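Local coordinates for protein GDP-6-deoxy-D-mannose reductase (Pseudomonas aeruginosa, PDB 6X3B) that binds NADPH and probably reduces GDP-4-dehydro-6-deoxy-D-mannose to GDP-D-rhamnose, a precursor for the O-antigen of lipopolysaccharide, at residues A50-P55 and W70-D75; A135-H140 and R286-H291; G214-S219 and Q253-L258. All blocks are in the same frame, centred on the assembly; numbering follows the deposited sequence. Where two conformers were deposited one is given.

Contact 1 of 3, residues A50-P55 and W70-D75; sequences ALLPVP and WPELPD
Leu52 gives the largest share of this contact, reaching with both of its methyls into the bend of 70-75. Its CG lies anti to the carbonyl carbon (chi1 -69°), and the branch beyond divides the work: CD1 takes the backbone side and CD2 the side chain of Glu72. CD1 is 3.7 Å from Pro74 CB, with the leucine side chain crossing the proline ring at about a right angle, and it is equally close, 3.7 Å, to the backbone oxygen Glu72 O. CD2 crosses the glutamate at a slant, 3.9 Å from Glu72 OE1 and a little farther from its CB. The glutamate chain, extended beyond CG (chi2 -168°), carries the carboxylate past Leu52 CD2 to Arg24 on strand 23-28, with which OE1 forms a salt bridge. At the more exposed end two prolines meet ring to ring, Pro55 CG lying 3.8 Å from Pro71 CD. No hydrogen bond joins the two segments, and the 226 Å² they bury together is a small, chiefly apolar interface. Trp70 sets off away from 50-55 at its CB, packs on helix 93-114 and meets Phe26 of strand 23-28 edge-to-face. The arrangement belongs to the outer part of a Rossmann-type nucleotide-binding domain: 50-55 leaves strand 49-51, which pairs in parallel with strand 23-28, and the loop residues 70-75 lead into strand 76-79, the other parallel neighbour of strand 23-28.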
ATOM      1  N   ALA A  50     -29.873   3.555  -8.214  1.00 26.70           N
ATOM      2  CA  ALA A  50     -30.759   4.230  -7.275  1.00 27.14           C
ATOM      3  C   ALA A  50     -29.976   4.502  -6.001  1.00 23.42           C
ATOM      4  O   ALA A  50     -29.559   3.558  -5.316  1.00 22.04           O
ATOM      5  CB  ALA A  50     -31.993   3.391  -6.960  1.00 31.23           C
ATOM      6  N   LEU A  51     -29.808   5.779  -5.673  1.00 22.50           N
ATOM      7  CA  LEU A  51     -29.004   6.164  -4.516  1.00 22.85           C
ATOM      8  C   LEU A  51     -29.739   5.841  -3.221  1.00 26.95           C
ATOM      9  O   LEU A  51     -30.843   6.347  -2.977  1.00 24.66           O
ATOM     10  CB  LEU A  51     -28.655   7.647  -4.588  1.00 22.51           C
ATOM     11  CG  LEU A  51     -27.702   8.141  -3.485  1.00 25.06           C
ATOM     12  CD1 LEU A  51     -26.346   7.378  -3.498  1.00 21.32           C
ATOM     13  CD2 LEU A  51     -27.464   9.638  -3.613  1.00 27.00           C
ATOM     14  N   LEU A  52     -29.114   5.028  -2.372  1.00 22.50           N
ATOM     15  CA  LEU A  52     -29.725   4.686  -1.094  1.00 21.99           C
ATOM     16  C   LEU A  52     -29.624   5.860  -0.119  1.00 25.57           C
ATOM     17  O   LEU A  52     -28.619   6.582  -0.109  1.00 23.86           O
ATOM     18  CB  LEU A  52     -29.059   3.455  -0.473  1.00 20.96           C
ATOM     19  CG  LEU A  52     -29.329   2.140  -1.218  1.00 19.76           C
ATOM     20  CD1 LEU A  52     -28.406   1.057  -0.653  1.00 21.76           C
ATOM     21  CD2 LEU A  52     -30.808   1.745  -1.104  1.00 22.76           C
ATOM     22  N   PRO A  53     -30.629   6.053   0.731  1.00 23.88           N
ATOM     23  CA  PRO A  53     -30.527   7.073   1.778  1.00 23.96           C
ATOM     24  C   PRO A  53     -29.514   6.663   2.836  1.00 23.25           C
ATOM     25  O   PRO A  53     -29.181   5.488   3.020  1.00 30.89           O
ATOM     26  CB  PRO A  53     -31.951   7.138   2.352  1.00 31.57           C
ATOM     27  CG  PRO A  53     -32.510   5.760   2.087  1.00 37.02           C
ATOM     28  CD  PRO A  53     -31.933   5.358   0.745  1.00 23.36           C
ATOM     29  N   VAL A  54     -28.994   7.670   3.527  1.00 22.63           N
ATOM     30  CA  VAL A  54     -28.104   7.461   4.662  1.00 27.78           C
ATOM     31  C   VAL A  54     -28.954   7.592   5.927  1.00 28.93           C
ATOM     32  O   VAL A  54     -29.457   8.688   6.201  1.00 28.39           O
ATOM     33  CB  VAL A  54     -26.945   8.462   4.653  1.00 25.20           C
ATOM     34  CG1 VAL A  54     -25.944   8.123   5.762  1.00 25.85           C
ATOM     35  CG2 VAL A  54     -26.266   8.442   3.289  1.00 27.44           C
ATOM     36  N   PRO A  55     -29.169   6.511   6.683  1.00 24.67           N
ATOM     37  CA  PRO A  55     -30.125   6.571   7.807  1.00 32.39           C
ATOM     38  C   PRO A  55     -29.738   7.522   8.925  1.00 33.94           C
ATOM     39  O   PRO A  55     -30.631   8.023   9.623  1.00 29.95           O
ATOM     40  CB  PRO A  55     -30.165   5.122   8.311  1.00 35.23           C
ATOM     41  CG  PRO A  55     -29.692   4.298   7.177  1.00 33.06           C
ATOM     42  CD  PRO A  55     -28.721   5.140   6.403  1.00 31.67           C
ATOM     43  N   TRP A  70     -27.695   0.159   6.284  1.00 22.58           N
ATOM     44  CA  TRP A  70     -28.235  -0.422   5.052  1.00 19.25           C
ATOM     45  C   TRP A  70     -29.497  -1.228   5.352  1.00 23.99           C
ATOM     46  O   TRP A  70     -29.496  -2.463   5.277  1.00 27.62           O
ATOM     47  CB  TRP A  70     -27.181  -1.282   4.342  1.00 21.57           C
ATOM     48  CG  TRP A  70     -25.878  -0.531   4.192  1.00 23.72           C
ATOM     49  CD1 TRP A  70     -25.632   0.524   3.369  1.00 21.99           C
ATOM     50  CD2 TRP A  70     -24.684  -0.740   4.951  1.00 18.27           C
ATOM     51  NE1 TRP A  70     -24.330   0.975   3.547  1.00 17.24           N
ATOM     52  CE2 TRP A  70     -23.733   0.211   4.512  1.00 21.61           C
ATOM     53  CE3 TRP A  70     -24.314  -1.664   5.930  1.00 20.11           C
ATOM     54  CZ2 TRP A  70     -22.434   0.268   5.033  1.00 20.33           C
ATOM     55  CZ3 TRP A  70     -23.032  -1.599   6.460  1.00 22.44           C
ATOM     56  CH2 TRP A  70     -22.107  -0.646   6.005  1.00 18.45           C
ATOM     57  N   PRO A  71     -30.607  -0.550   5.667  1.00 26.68           N
ATOM     58  CA  PRO A  71     -31.897  -1.272   5.730  1.00 26.84           C
ATOM     59  C   PRO A  71     -32.183  -2.051   4.453  1.00 24.07           C
ATOM     60  O   PRO A  71     -32.522  -3.246   4.512  1.00 28.50           O
ATOM     61  CB  PRO A  71     -32.918  -0.148   5.988  1.00 25.69           C
ATOM     62  CG  PRO A  71     -32.203   1.139   5.680  1.00 29.81           C
ATOM     63  CD  PRO A  71     -30.751   0.883   5.975  1.00 21.91           C
ATOM     64  N   GLU A  72     -32.018  -1.422   3.291  1.00 23.36           N
ATOM     65  CA  GLU A  72     -31.910  -2.153   2.031  1.00 22.79           C
ATOM     66  C   GLU A  72     -30.437  -2.333   1.664  1.00 24.00           C
ATOM     67  O   GLU A  72     -29.647  -1.389   1.763  1.00 24.79           O
ATOM     68  CB  GLU A  72     -32.640  -1.431   0.898  1.00 28.19           C
ATOM     69  CG  GLU A  72     -34.093  -1.050   1.228  1.00 34.59           C
ATOM     70  CD  GLU A  72     -34.878  -0.605  -0.002  1.00 44.16           C
ATOM     71  OE1 GLU A  72     -34.262  -0.101  -0.974  1.00 47.31           O
ATOM     72  OE2 GLU A  72     -36.115  -0.766   0.001  1.00 56.97           O
ATOM     73  N   LEU A  73     -30.085  -3.546   1.206  1.00 23.49           N
ATOM     74  CA  LEU A  73     -28.685  -3.893   0.916  1.00 25.16           C
ATOM     75  C   LEU A  73     -28.230  -3.253  -0.394  1.00 22.59           C
ATOM     76  O   LEU A  73     -28.928  -3.364  -1.405  1.00 24.80           O
ATOM     77  CB  LEU A  73     -28.532  -5.399   0.827  1.00 22.45           C
ATOM     78  CG  LEU A  73     -27.109  -5.927   0.645  1.00 21.99           C
ATOM     79  CD1 LEU A  73     -26.377  -5.844   1.962  1.00 21.39           C
ATOM     80  CD2 LEU A  73     -27.126  -7.373   0.119  1.00 22.67           C
ATOM     81  N   PRO A  74     -27.085  -2.579  -0.423  1.00 19.54           N
ATOM     82  CA  PRO A  74     -26.593  -2.057  -1.703  1.00 21.36           C
ATOM     83  C   PRO A  74     -26.086  -3.182  -2.600  1.00 21.20           C
ATOM     84  O   PRO A  74     -25.527  -4.175  -2.133  1.00 18.87           O
ATOM     85  CB  PRO A  74     -25.461  -1.105  -1.299  1.00 20.58           C
ATOM     86  CG  PRO A  74     -25.031  -1.560   0.062  1.00 23.23           C
ATOM     87  CD  PRO A  74     -26.245  -2.175   0.723  1.00 18.97           C
ATOM     88  N   ASP A  75     -26.330  -3.022  -3.902  1.00 20.42           N
ATOM     89  CA  ASP A  75     -25.677  -3.836  -4.920  1.00 25.03           C
ATOM     90  C   ASP A  75     -24.278  -3.335  -5.218  1.00 21.56           C
ATOM     91  O   ASP A  75     -23.437  -4.090  -5.727  1.00 18.54           O
ATOM     92  CB  ASP A  75     -26.489  -3.802  -6.207  1.00 21.10           C
ATOM     93  CG  ASP A  75     -27.844  -4.391  -6.018  1.00 29.28           C
ATOM     94  OD1 ASP A  75     -27.884  -5.590  -5.708  1.00 27.69           O
ATOM     95  OD2 ASP A  75     -28.842  -3.649  -6.118  1.00 24.85           O
TER

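Contact 2 of 3, residues A135-H140 and R286-H291; sequences AALPIH and RVRGSH
Ile139 and Gly289 form a single backbone bridge, their CA atoms 4.5 Å apart, held by two hydrogen bonds. Ile139 N donates to Arg288 O over 2.8 Å, nearly straight at 165°. Ser290 N returns the bond to Ile139 O, also at 2.8 Å. A CA-H...O contact supplements them, with Pro138 CA 3.3 Å from the same Arg288 O, so this carbonyl meets both a strong and a weak donor.

Van der Waals packing surrounds the bridge. Its apolar pair is Ile139 with Val287, CD1 of the isoleucine coming to 4.2 Å from Val287 CG1. Leu137, its CG anti to the carbonyl carbon (chi1 -61°), lays CD1 3.8 Å from Arg286 O and near the CB of that arginine, while CD2 approaches the backbone of Arg288. Pro138, preceded by a cis peptide bond, offers its ring to both Ser290 CB and Arg288.

The arginine contact is one of a flat charged group over a proline. In the conformer described, one of two deposited, the chain of Arg288 bends at chi3 (73°), bringing the guanidinium back toward Pro138: one face lies over Pro138 CA, and NH2 is 3.6 Å from Pro138 CD. Its charge is met by Glu252, which also pairs with Arg286; one carboxylate thus serves two arginines.

The bridge brings a loop between strand 119-123 and helix 150-169 against the segment leading to helix 292-298, for which His291 is the N-cap residue. Ile139 and Val287 both touch Phe179 of strand 172-182, and Val287 also packs on Arg220 of strand 219-224.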
ATOM      1  N   ALA A 135       9.519  11.080 -19.769  1.00 35.22           N
ATOM      2  CA  ALA A 135       9.573  10.006 -20.756  1.00 34.71           C
ATOM      3  C   ALA A 135       8.585   8.887 -20.460  1.00 37.66           C
ATOM      4  O   ALA A 135       8.227   8.137 -21.375  1.00 37.59           O
ATOM      5  CB  ALA A 135      10.995   9.442 -20.839  1.00 37.74           C
ATOM      6  N   ALA A 136       8.129   8.759 -19.215  1.00 31.15           N
ATOM      7  CA  ALA A 136       7.114   7.777 -18.863  1.00 25.75           C
ATOM      8  C   ALA A 136       5.695   8.280 -19.085  1.00 29.88           C
ATOM      9  O   ALA A 136       4.751   7.526 -18.852  1.00 34.00           O
ATOM     10  CB  ALA A 136       7.266   7.349 -17.399  1.00 37.20           C
ATOM     11  N   LEU A 137       5.519   9.535 -19.491  1.00 33.99           N
ATOM     12  CA  LEU A 137       4.185  10.034 -19.785  1.00 32.41           C
ATOM     13  C   LEU A 137       3.702   9.467 -21.119  1.00 31.89           C
ATOM     14  O   LEU A 137       4.504   9.251 -22.034  1.00 29.32           O
ATOM     15  CB  LEU A 137       4.185  11.560 -19.837  1.00 33.17           C
ATOM     16  CG  LEU A 137       4.592  12.303 -18.560  1.00 35.22           C
ATOM     17  CD1 LEU A 137       4.366  13.783 -18.749  1.00 37.18           C
ATOM     18  CD2 LEU A 137       3.824  11.806 -17.340  1.00 31.94           C
ATOM     19  N   PRO A 138       2.389   9.204 -21.260  1.00 28.55           N
ATOM     20  CA  PRO A 138       1.343   9.390 -20.245  1.00 32.20           C
ATOM     21  C   PRO A 138       1.324   8.266 -19.219  1.00 30.68           C
ATOM     22  O   PRO A 138       1.598   7.111 -19.561  1.00 29.25           O
ATOM     23  CB  PRO A 138       0.054   9.391 -21.071  1.00 31.09           C
ATOM     24  CG  PRO A 138       0.366   8.466 -22.228  1.00 32.38           C
ATOM     25  CD  PRO A 138       1.849   8.662 -22.522  1.00 28.71           C
ATOM     26  N   ILE A 139       0.981   8.608 -17.976  1.00 25.98           N
ATOM     27  CA  ILE A 139       1.005   7.636 -16.885  1.00 25.50           C
ATOM     28  C   ILE A 139      -0.016   6.538 -17.133  1.00 25.08           C
ATOM     29  O   ILE A 139      -1.190   6.813 -17.385  1.00 25.32           O
ATOM     30  CB  ILE A 139       0.725   8.337 -15.548  1.00 22.94           C
ATOM     31  CG1 ILE A 139       1.816   9.363 -15.242  1.00 23.09           C
ATOM     32  CG2 ILE A 139       0.540   7.300 -14.432  1.00 21.41           C
ATOM     33  CD1 ILE A 139       1.549  10.144 -14.002  1.00 23.48           C
ATOM     34  N   HIS A 140       0.423   5.289 -17.044  1.00 28.38           N
ATOM     35  CA  HIS A 140      -0.457   4.146 -17.221  1.00 28.45           C
ATOM     36  C   HIS A 140      -0.435   3.296 -15.957  1.00 22.35           C
ATOM     37  O   HIS A 140       0.460   3.419 -15.110  1.00 24.22           O
ATOM     38  CB  HIS A 140      -0.045   3.320 -18.439  1.00 30.50           C
ATOM     39  CG  HIS A 140       1.364   2.834 -18.368  1.00 33.26           C
ATOM     40  ND1 HIS A 140       1.688   1.553 -17.976  1.00 38.33           N
ATOM     41  CD2 HIS A 140       2.540   3.467 -18.599  1.00 41.11           C
ATOM     42  CE1 HIS A 140       3.004   1.414 -17.985  1.00 30.18           C
ATOM     43  NE2 HIS A 140       3.543   2.561 -18.357  1.00 41.25           N
ATOM     44  N   ARG A 286       5.222  18.251 -15.318  1.00 26.42           N
ATOM     45  CA  ARG A 286       4.184  17.852 -16.261  1.00 27.39           C
ATOM     46  C   ARG A 286       3.539  16.547 -15.825  1.00 29.98           C
ATOM     47  O   ARG A 286       4.230  15.596 -15.459  1.00 25.56           O
ATOM     48  CB  ARG A 286       4.754  17.680 -17.675  1.00 33.40           C
ATOM     49  CG  ARG A 286       5.459  18.913 -18.220  1.00 39.13           C
ATOM     50  CD  ARG A 286       6.145  18.580 -19.523  1.00 34.78           C
ATOM     51  NE  ARG A 286       5.214  17.943 -20.438  1.00 40.61           N
ATOM     52  CZ  ARG A 286       5.559  17.407 -21.600  1.00 43.81           C
ATOM     53  NH1 ARG A 286       6.826  17.443 -21.993  1.00 48.31           N
ATOM     54  NH2 ARG A 286       4.637  16.845 -22.368  1.00 39.76           N
ATOM     55  N   VAL A 287       2.210  16.494 -15.891  1.00 28.58           N
ATOM     56  CA  VAL A 287       1.463  15.279 -15.597  1.00 26.72           C
ATOM     57  C   VAL A 287       0.432  15.093 -16.693  1.00 28.86           C
ATOM     58  O   VAL A 287      -0.389  15.989 -16.942  1.00 24.20           O
ATOM     59  CB  VAL A 287       0.777  15.305 -14.219  1.00 23.84           C
ATOM     60  CG1 VAL A 287      -0.048  14.003 -14.015  1.00 22.86           C
ATOM     61  CG2 VAL A 287       1.797  15.476 -13.098  1.00 24.82           C
ATOM     62  N   ARG A 288       0.502  13.951 -17.367  1.00 23.37           N
ATOM     63  CA  ARG A 288      -0.513  13.517 -18.320  0.61 29.91           C
ATOM     64  C   ARG A 288      -0.850  12.069 -17.998  1.00 27.83           C
ATOM     65  O   ARG A 288       0.050  11.235 -17.900  1.00 27.57           O
ATOM     66  CB  ARG A 288       0.005  13.647 -19.758  0.61 31.83           C
ATOM     67  CG  ARG A 288      -1.060  13.794 -20.813  0.61 31.94           C
ATOM     68  CD  ARG A 288      -0.434  14.233 -22.132  0.61 32.02           C
ATOM     69  NE  ARG A 288       0.317  13.163 -22.788  0.61 33.23           N
ATOM     70  CZ  ARG A 288       1.644  13.113 -22.873  0.61 33.14           C
ATOM     71  NH1 ARG A 288       2.386  14.076 -22.335  0.61 29.30           N
ATOM     72  NH2 ARG A 288       2.228  12.100 -23.506  0.61 30.87           N
ATOM     73  N   GLY A 289      -2.133  11.764 -17.819  1.00 22.24           N
ATOM     74  CA  GLY A 289      -2.539  10.403 -17.537  1.00 22.46           C
ATOM     75  C   GLY A 289      -3.044   9.712 -18.787  1.00 22.42           C
ATOM     76  O   GLY A 289      -3.504  10.359 -19.719  1.00 27.17           O
ATOM     77  N   SER A 290      -2.970   8.382 -18.811  1.00 22.97           N
ATOM     78  CA  SER A 290      -3.638   7.605 -19.857  1.00 23.93           C
ATOM     79  C   SER A 290      -4.940   7.025 -19.321  1.00 22.23           C
ATOM     80  O   SER A 290      -4.956   6.386 -18.264  1.00 24.62           O
ATOM     81  CB  SER A 290      -2.759   6.468 -20.383  1.00 26.14           C
ATOM     82  OG  SER A 290      -3.544   5.482 -21.047  1.00 25.36           O
ATOM     83  N   HIS A 291      -6.027   7.233 -20.059  1.00 22.82           N
ATOM     84  CA  HIS A 291      -7.302   6.616 -19.718  1.00 23.34           C
ATOM     85  C   HIS A 291      -7.673   5.508 -20.692  1.00 21.10           C
ATOM     86  O   HIS A 291      -8.846   5.135 -20.770  1.00 19.49           O
ATOM     87  CB  HIS A 291      -8.420   7.661 -19.647  1.00 21.79           C
ATOM     88  CG  HIS A 291      -8.675   8.388 -20.935  1.00 24.97           C
ATOM     89  ND1 HIS A 291      -8.764   9.760 -21.004  1.00 28.52           N
ATOM     90  CD2 HIS A 291      -8.887   7.933 -22.196  1.00 31.10           C
ATOM     91  CE1 HIS A 291      -9.015  10.123 -22.251  1.00 29.54           C
ATOM     92  NE2 HIS A 291      -9.084   9.034 -22.994  1.00 33.54           N
TER

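Contact 3 of 3, residues G214-S219 and Q253-L258; sequences GDIDVS and QKIREL
The touching parts, 216-219 and 253-256, run antiparallel, 166° apart, with Ser219 and Lys254 as a non-hydrogen-bonded pair, a CA-H...O contact of 3.1 Å from Ser219 CA to Gln253 O, and two amides of the first helical turn facing loop carbonyls: Ile255 N donates to Val218 O over 3.0 Å, and Arg256 N, weakly, to Ile216 O over 3.3 Å.

The polar side-chain contact is a side-on salt bridge. Arg256 NE reaches Asp217 OD1 at 2.9 Å, on its syn lone pair, and Arg256 NH2 reaches Asp217 OD2 at 3.2 Å. Both oxygens lie within a few degrees of the guanidinium plane, and the two flat groups are inclined by only 25°; this two-point grip fixes the rotation of the guanidinium. Ile216 covers one of its faces, with CD1 over the centre, 3.6 Å from Arg256 CZ. The isoleucine reaches there with CG1 between the backbone N and the carbonyl carbon (chi1 65°), while its CB rests against Ile255 CG2. Val218 CG2 meets Ile255 CG1 at 3.8 Å, the two side chains lying side by side. Asp215 shapes the loop from within: its OD1 accepts from Asp217 N in an Asx turn, and Asp217 is the centre of an inverse gamma turn.

Together these bonds tie the loop between strands 210-213 and 219-224 to the junction where strand 252-254 passes into helix 255-266, with Lys254 as N-cap. Ile255 also packs on Phe222 of strand 219-224 and on helix 191-203, and Leu258, three residues on, touches helix 306-320.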
ATOM      1  N   GLY A 214       2.115  30.986  -6.803  1.00 47.01           N
ATOM      2  CA  GLY A 214       3.373  30.276  -6.699  1.00 45.79           C
ATOM      3  C   GLY A 214       3.823  29.823  -8.072  1.00 44.34           C
ATOM      4  O   GLY A 214       3.722  30.588  -9.038  1.00 46.71           O
ATOM      5  N   ASP A 215       4.305  28.590  -8.194  1.00 48.29           N
ATOM      6  CA  ASP A 215       4.719  28.073  -9.496  1.00 45.85           C
ATOM      7  C   ASP A 215       3.472  27.661 -10.271  1.00 43.93           C
ATOM      8  O   ASP A 215       2.793  26.700  -9.900  1.00 46.15           O
ATOM      9  CB  ASP A 215       5.685  26.901  -9.341  1.00 49.17           C
ATOM     10  CG  ASP A 215       6.462  26.611 -10.617  1.00 47.01           C
ATOM     11  OD1 ASP A 215       6.186  27.240 -11.668  1.00 42.39           O
ATOM     12  OD2 ASP A 215       7.360  25.751 -10.572  1.00 53.01           O
ATOM     13  N   ILE A 216       3.161  28.405 -11.333  1.00 40.98           N
ATOM     14  CA  ILE A 216       2.045  28.105 -12.222  1.00 39.18           C
ATOM     15  C   ILE A 216       2.513  27.650 -13.586  1.00 35.67           C
ATOM     16  O   ILE A 216       1.681  27.410 -14.470  1.00 34.93           O
ATOM     17  CB  ILE A 216       1.095  29.309 -12.362  1.00 36.92           C
ATOM     18  CG1 ILE A 216       1.810  30.474 -13.059  1.00 35.54           C
ATOM     19  CG2 ILE A 216       0.520  29.700 -11.009  1.00 38.02           C
ATOM     20  CD1 ILE A 216       0.885  31.633 -13.444  1.00 31.83           C
ATOM     21  N   ASP A 217       3.816  27.538 -13.796  1.00 40.47           N
ATOM     22  CA  ASP A 217       4.327  27.061 -15.076  1.00 43.45           C
ATOM     23  C   ASP A 217       4.551  25.553 -15.037  1.00 45.26           C
ATOM     24  O   ASP A 217       5.616  25.031 -15.354  1.00 44.11           O
ATOM     25  CB  ASP A 217       5.592  27.830 -15.435  1.00 47.39           C
ATOM     26  CG  ASP A 217       5.306  29.303 -15.706  1.00 46.87           C
ATOM     27  OD1 ASP A 217       4.417  29.593 -16.538  1.00 52.62           O
ATOM     28  OD2 ASP A 217       5.927  30.171 -15.063  1.00 47.66           O
ATOM     29  N   VAL A 218       3.508  24.849 -14.599  1.00 32.68           N
ATOM     30  CA  VAL A 218       3.449  23.398 -14.613  1.00 33.03           C
ATOM     31  C   VAL A 218       2.167  23.010 -15.336  1.00 30.46           C
ATOM     32  O   VAL A 218       1.232  23.805 -15.458  1.00 27.52           O
ATOM     33  CB  VAL A 218       3.485  22.796 -13.191  1.00 34.08           C
ATOM     34  CG1 VAL A 218       4.733  23.272 -12.452  1.00 40.68           C
ATOM     35  CG2 VAL A 218       2.238  23.164 -12.408  1.00 31.65           C
ATOM     36  N   SER A 219       2.131  21.784 -15.841  1.00 24.22           N
ATOM     37  CA  SER A 219       0.931  21.278 -16.495  1.00 26.34           C
ATOM     38  C   SER A 219       0.358  20.115 -15.693  1.00 26.44           C
ATOM     39  O   SER A 219       1.098  19.353 -15.067  1.00 24.86           O
ATOM     40  CB  SER A 219       1.241  20.839 -17.932  1.00 30.37           C
ATOM     41  OG  SER A 219       1.900  19.584 -17.937  1.00 39.93           O
ATOM     42  N   GLN A 253      -2.864  20.506 -19.261  1.00 29.55           N
ATOM     43  CA  GLN A 253      -3.187  21.927 -19.249  1.00 30.94           C
ATOM     44  C   GLN A 253      -2.174  22.673 -18.398  1.00 24.94           C
ATOM     45  O   GLN A 253      -1.947  22.306 -17.240  1.00 24.62           O
ATOM     46  CB  GLN A 253      -4.580  22.187 -18.691  1.00 28.33           C
ATOM     47  CG  GLN A 253      -5.569  21.119 -19.011  1.00 38.92           C
ATOM     48  CD  GLN A 253      -6.449  21.493 -20.174  1.00 38.91           C
ATOM     49  OE1 GLN A 253      -6.267  22.534 -20.794  1.00 42.69           O
ATOM     50  NE2 GLN A 253      -7.404  20.637 -20.483  1.00 37.37           N
ATOM     51  N   LYS A 254      -1.593  23.728 -18.963  1.00 27.04           N
ATOM     52  CA  LYS A 254      -0.727  24.618 -18.198  1.00 27.30           C
ATOM     53  C   LYS A 254      -1.553  25.497 -17.266  1.00 26.11           C
ATOM     54  O   LYS A 254      -2.522  26.137 -17.693  1.00 30.18           O
ATOM     55  CB  LYS A 254       0.099  25.494 -19.132  1.00 30.67           C
ATOM     56  CG  LYS A 254       1.058  24.716 -20.003  1.00 34.83           C
ATOM     57  CD  LYS A 254       1.751  25.632 -20.993  1.00 44.73           C
ATOM     58  CE  LYS A 254       1.940  24.925 -22.319  1.00 57.23           C
ATOM     59  NZ  LYS A 254       1.668  25.840 -23.465  1.00 55.15           N
ATOM     60  N   ILE A 255      -1.163  25.535 -15.990  1.00 27.19           N
ATOM     61  CA  ILE A 255      -1.904  26.318 -15.001  1.00 28.23           C
ATOM     62  C   ILE A 255      -2.083  27.759 -15.468  1.00 32.29           C
ATOM     63  O   ILE A 255      -3.167  28.344 -15.332  1.00 29.57           O
ATOM     64  CB  ILE A 255      -1.195  26.259 -13.634  1.00 33.79           C
ATOM     65  CG1 ILE A 255      -1.049  24.816 -13.153  1.00 38.37           C
ATOM     66  CG2 ILE A 255      -1.935  27.107 -12.618  1.00 26.32           C
ATOM     67  CD1 ILE A 255      -2.248  23.941 -13.450  1.00 29.49           C
ATOM     68  N   ARG A 256      -1.027  28.347 -16.037  1.00 32.55           N
ATOM     69  CA  ARG A 256      -1.085  29.746 -16.449  1.00 31.51           C
ATOM     70  C   ARG A 256      -2.124  29.966 -17.543  1.00 33.13           C
ATOM     71  O   ARG A 256      -2.851  30.972 -17.531  1.00 35.18           O
ATOM     72  CB  ARG A 256       0.297  30.205 -16.925  1.00 33.29           C
ATOM     73  CG  ARG A 256       0.294  31.593 -17.535  1.00 35.93           C
ATOM     74  CD  ARG A 256       1.652  31.941 -18.096  1.00 43.36           C
ATOM     75  NE  ARG A 256       2.688  31.867 -17.072  1.00 40.23           N
ATOM     76  CZ  ARG A 256       2.929  32.814 -16.169  1.00 47.42           C
ATOM     77  NH1 ARG A 256       2.211  33.930 -16.158  1.00 40.23           N
ATOM     78  NH2 ARG A 256       3.899  32.649 -15.278  1.00 44.94           N
ATOM     79  N   GLU A 257      -2.203  29.040 -18.504  1.00 30.21           N
ATOM     80  CA  GLU A 257      -3.201  29.150 -19.562  1.00 33.62           C
ATOM     81  C   GLU A 257      -4.614  28.989 -19.017  1.00 29.45           C
ATOM     82  O   GLU A 257      -5.540  29.651 -19.493  1.00 33.26           O
ATOM     83  CB  GLU A 257      -2.925  28.124 -20.659  1.00 32.88           C
ATOM     84  CG  GLU A 257      -1.691  28.473 -21.501  1.00 42.08           C
ATOM     85  CD  GLU A 257      -1.382  27.440 -22.577  1.00 45.41           C
ATOM     86  OE1 GLU A 257      -2.249  26.589 -22.863  1.00 46.78           O
ATOM     87  OE2 GLU A 257      -0.263  27.486 -23.135  1.00 51.84           O
ATOM     88  N   LEU A 258      -4.807  28.123 -18.017  1.00 26.79           N
ATOM     89  CA  LEU A 258      -6.120  28.046 -17.380  1.00 26.67           C
ATOM     90  C   LEU A 258      -6.476  29.355 -16.683  1.00 31.61           C
ATOM     91  O   LEU A 258      -7.619  29.820 -16.776  1.00 25.65           O
ATOM     92  CB  LEU A 258      -6.166  26.887 -16.390  1.00 25.45           C
ATOM     93  CG  LEU A 258      -6.015  25.507 -17.012  1.00 27.42           C
ATOM     94  CD1 LEU A 258      -6.099  24.416 -15.959  1.00 27.89           C
ATOM     95  CD2 LEU A 258      -7.120  25.348 -18.030  1.00 26.73           C
TER

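Contacts 2 and 3 are neighbours, with centres about 17 Å apart, and they meet directly: Val287 N lies 3.2 Å from Ser219 O, a probable hydrogen bond, and Arg286 CA packs on Ser219 OG. Along the chain both segments of contact 3 fall between the two segments of contact 2. Contact 1 closes earlier in sequence and lies across the chain's centre from both, with centres about 37 Å from contact 2 and 42 Å from contact 3; contacts 1 and 3 nevertheless reach the same mixed sheet. The bound NADPH is about 12 Å from the side chains of Pro55 and Ile255 and about 11 Å from that of Val287, so none of the three side chains touches the cofactor.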